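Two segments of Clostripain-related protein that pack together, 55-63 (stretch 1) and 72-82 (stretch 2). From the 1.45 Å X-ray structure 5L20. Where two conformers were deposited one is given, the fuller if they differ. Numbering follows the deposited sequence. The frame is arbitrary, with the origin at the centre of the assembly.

Stretch 1, residues 55-63: ATKATLFEL
Stretch 2, residues 72-82: HKTLKNYTDPA

A beta bulge interrupts this antiparallel pair: the register slips by one residue between Leu60 and Phe61, so that Leu60 pairs with Lys76 but Phe61 with Thr74, and Leu75 is the extra residue. At the bulge Leu60 O accepts two hydrogen bonds, from Leu75 N at 2.8 Å and from Lys76 N at 3.3 Å, while Leu60 N donates to Lys76 O at 2.9 Å. Leu75 breaks the extended conformation with phi/psi -100/-43, and Lys76 returns to it at -168/165. Strands 57-63 and 72-79 run at 147° between their N-to-C directions, with axes approaching to 4.4 Å.

Before the bulge, Lys57 CA lies 5.1 Å from Thr79 CA, Ala58 CA 5.0 Å from Tyr78 CA and Thr59 CA 4.4 Å from Asn77 CA; after it, Glu62 CA lies 5.0 Å from Lys73 CA and Leu63 CA 5.1 Å from His72 CA. Ala58 N donates to Tyr78 O at 3.2 Å and Tyr78 N to Ala58 O at 2.8 Å; Glu62 N donates to Lys73 O at 2.8 Å and Lys73 N to Glu62 O at 2.9 Å. Beyond the strands, Asp80, at positive phi (49/46), still donates from N to Thr56 O at 2.8 Å. CA-H...O contacts supplement this ladder, as between His72 CA and Glu62 O at 3.4 Å.

One face carries Ala58, Leu60, Glu62, Lys73, Lys76 and Tyr78. Leu60 (t, chi2 78°) sets CB 3.8 Å from CE1 of Tyr78 (chi1 m, chi2 80°), at the edge of that ring. Leu75 (m, t) points toward stretch 1, and its CD1 meets Leu60 CD2 at 4.1 Å, so the bulge residue adds to the apolar packing. Ala58 CB lies 4.1 Å from both Tyr78 CD1 and Pro81 CG. Glu62 is extended (t, t); Lys73 is modelled only to CB.

The other face holds Lys57, Thr59, Phe61, Leu63, His72, Thr74, Asn77 and Thr79. Phe61 (p, chi2 -86°) and His72 (m, chi2 -146°) lay their rings nearly parallel, planes at 7° and centroids 4.5 Å apart, but slid so that they barely overlap; Phe61 CE2 sits over one face of the imidazole, 3.4 Å from His72 ND1. Leu63 (m, t) brings CD2 to 3.5 Å from His72 CD2. A water bridges the hydroxyls of Thr59 (t) and Thr74 (m), 3.0 Å from Thr59 OG1 and 2.8 Å from Thr74 OG1. Together the stretches bury 804 Å², both sides summed.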

# COMPACT_ATOMS: atom_id res chain seq x y z
N ALA A 55 12.17 1.25 -9.08
CA ALA A 55 11.59 0.18 -9.88
C ALA A 55 11.84 -1.21 -9.28
O ALA A 55 11.10 -2.16 -9.56
CB ALA A 55 12.12 0.24 -11.29
N THR A 56 12.87 -1.31 -8.45
CA THR A 56 13.34 -2.59 -7.93
C THR A 56 13.38 -2.67 -6.40
O THR A 56 13.81 -3.68 -5.84
CB THR A 56 14.76 -2.90 -8.43
OG1 THR A 56 15.63 -1.83 -8.03
CG2 THR A 56 14.77 -3.00 -9.94
N LYS A 57 12.91 -1.63 -5.72
CA LYS A 57 12.93 -1.59 -4.26
C LYS A 57 11.56 -1.18 -3.76
O LYS A 57 10.99 -0.20 -4.23
CB LYS A 57 13.98 -0.60 -3.74
CG LYS A 57 15.42 -1.05 -3.97
CD LYS A 57 16.38 -0.03 -3.42
CE LYS A 57 16.06 0.27 -1.96
NZ LYS A 57 16.86 1.40 -1.43
N ALA A 58 11.04 -1.91 -2.78
CA ALA A 58 9.75 -1.57 -2.20
C ALA A 58 9.75 -1.80 -0.72
O ALA A 58 10.58 -2.55 -0.18
CB ALA A 58 8.62 -2.39 -2.85
N THR A 59 8.80 -1.16 -0.06
CA THR A 59 8.60 -1.34 1.36
C THR A 59 7.13 -1.64 1.65
O THR A 59 6.24 -1.13 0.95
CB THR A 59 9.07 -0.09 2.15
OG1 THR A 59 8.88 -0.26 3.55
CG2 THR A 59 8.33 1.15 1.71
N LEU A 60 6.88 -2.49 2.65
CA LEU A 60 5.54 -2.72 3.18
C LEU A 60 5.48 -2.11 4.57
O LEU A 60 6.32 -2.43 5.43
CB LEU A 60 5.23 -4.21 3.24
CG LEU A 60 3.78 -4.56 3.58
CD1 LEU A 60 2.92 -4.38 2.33
CD2 LEU A 60 3.66 -5.99 4.06
N PHE A 61 4.52 -1.24 4.84
CA PHE A 61 4.43 -0.65 6.18
C PHE A 61 2.99 -0.39 6.60
O PHE A 61 2.06 -0.39 5.76
CB PHE A 61 5.25 0.66 6.27
CG PHE A 61 4.78 1.77 5.35
CD1 PHE A 61 5.24 1.84 4.05
CD2 PHE A 61 3.94 2.76 5.82
CE1 PHE A 61 4.85 2.88 3.21
CE2 PHE A 61 3.53 3.81 4.97
CZ PHE A 61 3.98 3.87 3.70
N GLU A 62 2.80 -0.19 7.89
CA GLU A 62 1.48 0.07 8.44
C GLU A 62 1.38 1.53 8.87
O GLU A 62 2.36 2.10 9.38
CB GLU A 62 1.19 -0.86 9.62
CG GLU A 62 -0.14 -0.58 10.30
CD GLU A 62 -0.49 -1.60 11.36
OE1 GLU A 62 0.32 -2.52 11.58
OE2 GLU A 62 -1.59 -1.51 11.97
N LEU A 63 0.23 2.16 8.61
CA LEU A 63 -0.07 3.47 9.19
C LEU A 63 -0.89 3.22 10.41
O LEU A 63 -1.97 2.63 10.33
CB LEU A 63 -0.87 4.35 8.23
CG LEU A 63 -0.19 4.90 7.01
CD1 LEU A 63 -1.18 5.87 6.36
CD2 LEU A 63 1.11 5.60 7.37
N HIS A 72 4.50 5.40 11.00
CA HIS A 72 4.86 4.35 10.03
C HIS A 72 5.55 3.20 10.74
O HIS A 72 6.68 3.37 11.25
CB HIS A 72 5.83 4.84 8.96
CG HIS A 72 5.27 5.79 7.96
ND1 HIS A 72 5.68 5.80 6.64
CD2 HIS A 72 4.36 6.79 8.08
CE1 HIS A 72 5.05 6.77 5.99
NE2 HIS A 72 4.24 7.38 6.83
N LYS A 73 4.91 2.04 10.76
CA LYS A 73 5.56 0.82 11.27
C LYS A 73 6.03 0.00 10.08
O LYS A 73 5.19 -0.57 9.38
CB LYS A 73 4.61 -0.01 12.14
N THR A 74 7.33 -0.05 9.82
CA THR A 74 7.86 -0.82 8.69
C THR A 74 7.74 -2.31 8.96
O THR A 74 8.16 -2.82 10.00
CB THR A 74 9.33 -0.44 8.38
OG1 THR A 74 9.40 0.98 8.13
CG2 THR A 74 9.86 -1.17 7.16
N LEU A 75 7.13 -3.02 8.01
CA LEU A 75 6.85 -4.44 8.20
C LEU A 75 7.90 -5.28 7.50
O LEU A 75 8.34 -6.30 8.04
CB LEU A 75 5.47 -4.76 7.67
CG LEU A 75 4.38 -3.96 8.40
CD1 LEU A 75 3.03 -4.29 7.75
CD2 LEU A 75 4.30 -4.30 9.87
N LYS A 76 8.27 -4.89 6.28
CA LYS A 76 9.35 -5.56 5.57
C LYS A 76 9.76 -4.76 4.35
O LYS A 76 9.06 -3.84 3.92
CB LYS A 76 8.97 -6.98 5.14
CG LYS A 76 7.82 -7.04 4.16
CD LYS A 76 7.48 -8.49 3.77
CE LYS A 76 8.52 -9.11 2.86
NZ LYS A 76 8.13 -10.48 2.44
N ASN A 77 10.92 -5.10 3.80
CA ASN A 77 11.38 -4.52 2.56
C ASN A 77 11.53 -5.57 1.48
O ASN A 77 11.61 -6.77 1.79
CB ASN A 77 12.69 -3.78 2.78
CG ASN A 77 12.52 -2.60 3.70
OD1 ASN A 77 12.04 -1.55 3.27
ND2 ASN A 77 12.85 -2.77 4.97
N TYR A 78 11.54 -5.13 0.23
CA TYR A 78 11.62 -6.03 -0.90
C TYR A 78 12.72 -5.63 -1.84
O TYR A 78 12.91 -4.43 -2.11
CB TYR A 78 10.32 -6.06 -1.71
CG TYR A 78 9.06 -6.45 -0.99
CD1 TYR A 78 8.38 -5.53 -0.20
CD2 TYR A 78 8.52 -7.71 -1.13
CE1 TYR A 78 7.21 -5.87 0.46
CE2 TYR A 78 7.34 -8.06 -0.49
CZ TYR A 78 6.70 -7.13 0.32
OH TYR A 78 5.54 -7.46 0.97
N THR A 79 13.42 -6.62 -2.36
CA THR A 79 14.38 -6.41 -3.44
C THR A 79 13.90 -7.16 -4.67
O THR A 79 13.53 -8.32 -4.58
CB THR A 79 15.79 -6.87 -3.01
OG1 THR A 79 16.27 -6.01 -1.97
CG2 THR A 79 16.75 -6.82 -4.18
N ASP A 80 13.87 -6.47 -5.81
CA ASP A 80 13.35 -7.03 -7.06
C ASP A 80 11.98 -7.71 -6.92
O ASP A 80 11.79 -8.81 -7.45
CB ASP A 80 14.33 -8.06 -7.65
CG ASP A 80 15.72 -7.47 -7.91
OD1 ASP A 80 15.78 -6.34 -8.43
OD2 ASP A 80 16.73 -8.13 -7.60
N PRO A 81 11.02 -7.07 -6.24
CA PRO A 81 9.69 -7.72 -6.18
C PRO A 81 9.08 -7.84 -7.57
O PRO A 81 9.24 -6.94 -8.38
CB PRO A 81 8.87 -6.78 -5.31
CG PRO A 81 9.49 -5.45 -5.50
CD PRO A 81 10.99 -5.71 -5.68
N ALA A 82 8.40 -8.94 -7.85
CA ALA A 82 7.90 -9.22 -9.19
C ALA A 82 6.45 -8.76 -9.31
O ALA A 82 5.53 -9.56 -9.56
CB ALA A 82 8.03 -10.70 -9.50
O HOH W 1 11.41 -5.55 -9.38
O HOH W 2 8.78 1.98 5.55